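Local coordinates for putative 2OG-Fe(II) oxygenase family protein (Caulobacter crescentus CB15, PDB 3OOX) that probably uses Fe(2+), 2-oxoglutarate and O2 to form ethene, or to oxidise L-arginine with release of guanidine, at residues A[109-115]-A[165-169]. Sequence-based numbering, arbitrary orientation.
Sequences HRFRAHM and QDGNS
A loop-to-loop contact at the periphery of the 2OG-Fe(II) oxygenase fold joins the loop 109-115, in which 110-113 turn with helical phi/psi but without regular helical bonding, to the irregular loop 165-169. Arg112 N hydrogen-bonds to His109 O at 3.1 Å, and Met115 N to Phe111 O at 2.9 Å. CA atoms lie 8.6 Å apart for Phe111 and Asp166, and 7.4 Å for Met115 and Asn168. His109 (chi1 t) donates from NE2 to Asp166 OD2 at 2.8 Å. Its ND1 accepts from Phe111 N at 3.0 Å, so the imidazole bridges its own turn and the carboxylate. Loop 109-115 follows strand 97-101; 165-169 connects helix 161-164 to strand 170-176, the neighbour of 97-101 in the main sheet. The Phe111 ring (chi1 m) meets Asp166 O with its edge, CE2 to O 3.5 Å. Selenomethionine Met115 places CG 3.5 Å from Asn168 OD1. Asn168 centres an inverse gamma turn, with Ser169 N to Gly167 O 2.8 Å. One water links Arg110 NH1 (3.2 Å), Gln165 NE2 (3.1 Å) and Asp166 OD2 (2.6 Å); another joins Arg110 NH2 (3.1 Å) to Gln165 O (2.8 Å). Arg110 also forms a salt bridge with Asp274. A third water connects His114 O (2.8 Å) with Asn168 ND2 (3.0 Å).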
loop_
_atom_site.group_PDB
_atom_site.type_symbol
_atom_site.label_atom_id
_atom_site.label_comp_id
_atom_site.label_asym_id
_atom_site.label_seq_id
_atom_site.Cartn_x
_atom_site.Cartn_y
_atom_site.Cartn_z
ATOM N N HIS A 109 -16.659 -17.216 8.082
ATOM C CA HIS A 109 -15.360 -17.370 7.412
ATOM C C HIS A 109 -14.278 -17.858 8.398
ATOM O O HIS A 109 -14.223 -17.364 9.545
ATOM C CB HIS A 109 -14.937 -16.054 6.785
ATOM C CG HIS A 109 -13.900 -16.200 5.742
ATOM N ND1 HIS A 109 -12.588 -16.505 6.031
ATOM C CD2 HIS A 109 -13.984 -16.100 4.390
ATOM C CE1 HIS A 109 -11.910 -16.596 4.903
ATOM N NE2 HIS A 109 -12.740 -16.362 3.886
ATOM N N ARG A 110 -13.418 -18.752 7.931
ATOM C CA ARG A 110 -12.361 -19.368 8.730
ATOM C C ARG A 110 -11.329 -18.353 9.232
ATOM O O ARG A 110 -10.632 -18.633 10.204
ATOM C CB ARG A 110 -11.634 -20.457 7.952
ATOM C CG ARG A 110 -10.795 -19.967 6.797
ATOM C CD ARG A 110 -10.433 -21.086 5.795
ATOM N NE ARG A 110 -9.488 -20.665 4.798
ATOM C CZ ARG A 110 -9.759 -19.966 3.708
ATOM N NH1 ARG A 110 -11.024 -19.639 3.444
ATOM N NH2 ARG A 110 -8.783 -19.616 2.842
ATOM N N PHE A 111 -11.206 -17.199 8.561
ATOM C CA PHE A 111 -10.232 -16.178 8.975
ATOM C C PHE A 111 -10.747 -15.249 10.070
ATOM O O PHE A 111 -9.974 -14.438 10.601
ATOM C CB PHE A 111 -9.742 -15.306 7.797
ATOM C CG PHE A 111 -8.958 -16.023 6.732
ATOM C CD1 PHE A 111 -8.386 -17.292 6.915
ATOM C CD2 PHE A 111 -8.753 -15.365 5.537
ATOM C CE1 PHE A 111 -7.655 -17.853 5.889
ATOM C CE2 PHE A 111 -8.047 -15.905 4.532
ATOM C CZ PHE A 111 -7.479 -17.153 4.689
ATOM N N ARG A 112 -12.026 -15.346 10.445
ATOM C CA ARG A 112 -12.562 -14.435 11.424
ATOM C C ARG A 112 -11.845 -14.527 12.785
ATOM O O ARG A 112 -11.791 -13.531 13.511
ATOM C CB ARG A 112 -14.059 -14.642 11.597
ATOM C CG ARG A 112 -14.852 -14.104 10.431
ATOM C CD ARG A 112 -16.364 -14.363 10.552
ATOM N NE ARG A 112 -16.986 -13.346 9.743
ATOM C CZ ARG A 112 -17.216 -12.100 10.162
ATOM N NH1 ARG A 112 -17.014 -11.769 11.435
ATOM N NH2 ARG A 112 -17.688 -11.203 9.315
ATOM N N ALA A 113 -11.310 -15.690 13.132
ATOM C CA ALA A 113 -10.612 -15.830 14.413
ATOM C C ALA A 113 -9.367 -14.955 14.532
ATOM O O ALA A 113 -8.944 -14.639 15.653
ATOM C CB ALA A 113 -10.263 -17.284 14.664
ATOM N N HIS A 114 -8.773 -14.526 13.409
ATOM C CA HIS A 114 -7.587 -13.669 13.482
ATOM C C HIS A 114 -7.705 -12.362 12.689
ATOM O O HIS A 114 -6.819 -11.506 12.788
ATOM C CB HIS A 114 -6.324 -14.402 13.059
ATOM C CG HIS A 114 -6.221 -14.607 11.571
ATOM N ND1 HIS A 114 -6.897 -15.631 10.928
ATOM C CD2 HIS A 114 -5.522 -13.955 10.613
ATOM C CE1 HIS A 114 -6.627 -15.581 9.636
ATOM N NE2 HIS A 114 -5.807 -14.575 9.415
HETATM N N MSE A 115 -8.799 -12.174 11.943
HETATM C CA MSE A 115 -9.056 -10.935 11.199
HETATM C C MSE A 115 -10.293 -10.262 11.736
HETATM O O MSE A 115 -11.423 -10.767 11.599
HETATM C CB MSE A 115 -9.233 -11.239 9.702
HETATM C CG MSE A 115 -7.934 -11.482 9.038
HETATM SE SE MSE A 115 -8.006 -12.134 7.231
HETATM C CE MSE A 115 -9.082 -10.775 6.454
ATOM N N GLN A 165 -6.767 -14.339 -2.684
ATOM C CA GLN A 165 -8.177 -14.451 -2.358
ATOM C C GLN A 165 -8.394 -14.316 -0.843
ATOM O O GLN A 165 -7.725 -14.996 -0.049
ATOM C CB GLN A 165 -8.699 -15.808 -2.830
ATOM C CG GLN A 165 -10.176 -16.063 -2.567
ATOM C CD GLN A 165 -10.708 -17.324 -3.223
ATOM O OE1 GLN A 165 -10.706 -17.445 -4.425
ATOM N NE2 GLN A 165 -11.153 -18.255 -2.428
ATOM N N ASP A 166 -9.350 -13.477 -0.468
ATOM C CA ASP A 166 -9.605 -13.170 0.935
ATOM C C ASP A 166 -8.350 -12.711 1.681
ATOM O O ASP A 166 -8.281 -12.849 2.904
ATOM C CB ASP A 166 -10.299 -14.339 1.669
ATOM C CG ASP A 166 -11.711 -14.626 1.126
ATOM O OD1 ASP A 166 -12.279 -13.703 0.556
ATOM O OD2 ASP A 166 -12.178 -15.768 1.256
ATOM N N GLY A 167 -7.446 -12.068 0.953
ATOM C CA GLY A 167 -6.211 -11.574 1.549
ATOM C C GLY A 167 -6.465 -10.543 2.639
ATOM O O GLY A 167 -7.446 -9.813 2.584
ATOM N N ASN A 168 -5.535 -10.462 3.588
ATOM C CA ASN A 168 -5.667 -9.632 4.793
ATOM C C ASN A 168 -5.262 -8.198 4.469
ATOM O O ASN A 168 -4.421 -7.599 5.142
ATOM C CB ASN A 168 -4.804 -10.199 5.904
ATOM C CG ASN A 168 -5.222 -9.737 7.281
ATOM O OD1 ASN A 168 -6.144 -8.926 7.475
ATOM N ND2 ASN A 168 -4.510 -10.280 8.283
ATOM N N SER A 169 -5.865 -7.663 3.418
ATOM C CA SER A 169 -5.511 -6.367 2.872
ATOM C C SER A 169 -6.148 -5.233 3.637
ATOM O O SER A 169 -7.234 -5.377 4.219
ATOM C CB SER A 169 -5.861 -6.302 1.374
ATOM O OG SER A 169 -5.166 -7.340 0.678
HETATM O O HOH W 1 -8.337 -17.639 0.448
HETATM O O HOH W 2 -11.142 -18.078 0.687
HETATM O O HOH W 3 -4.889 -10.263 11.255
#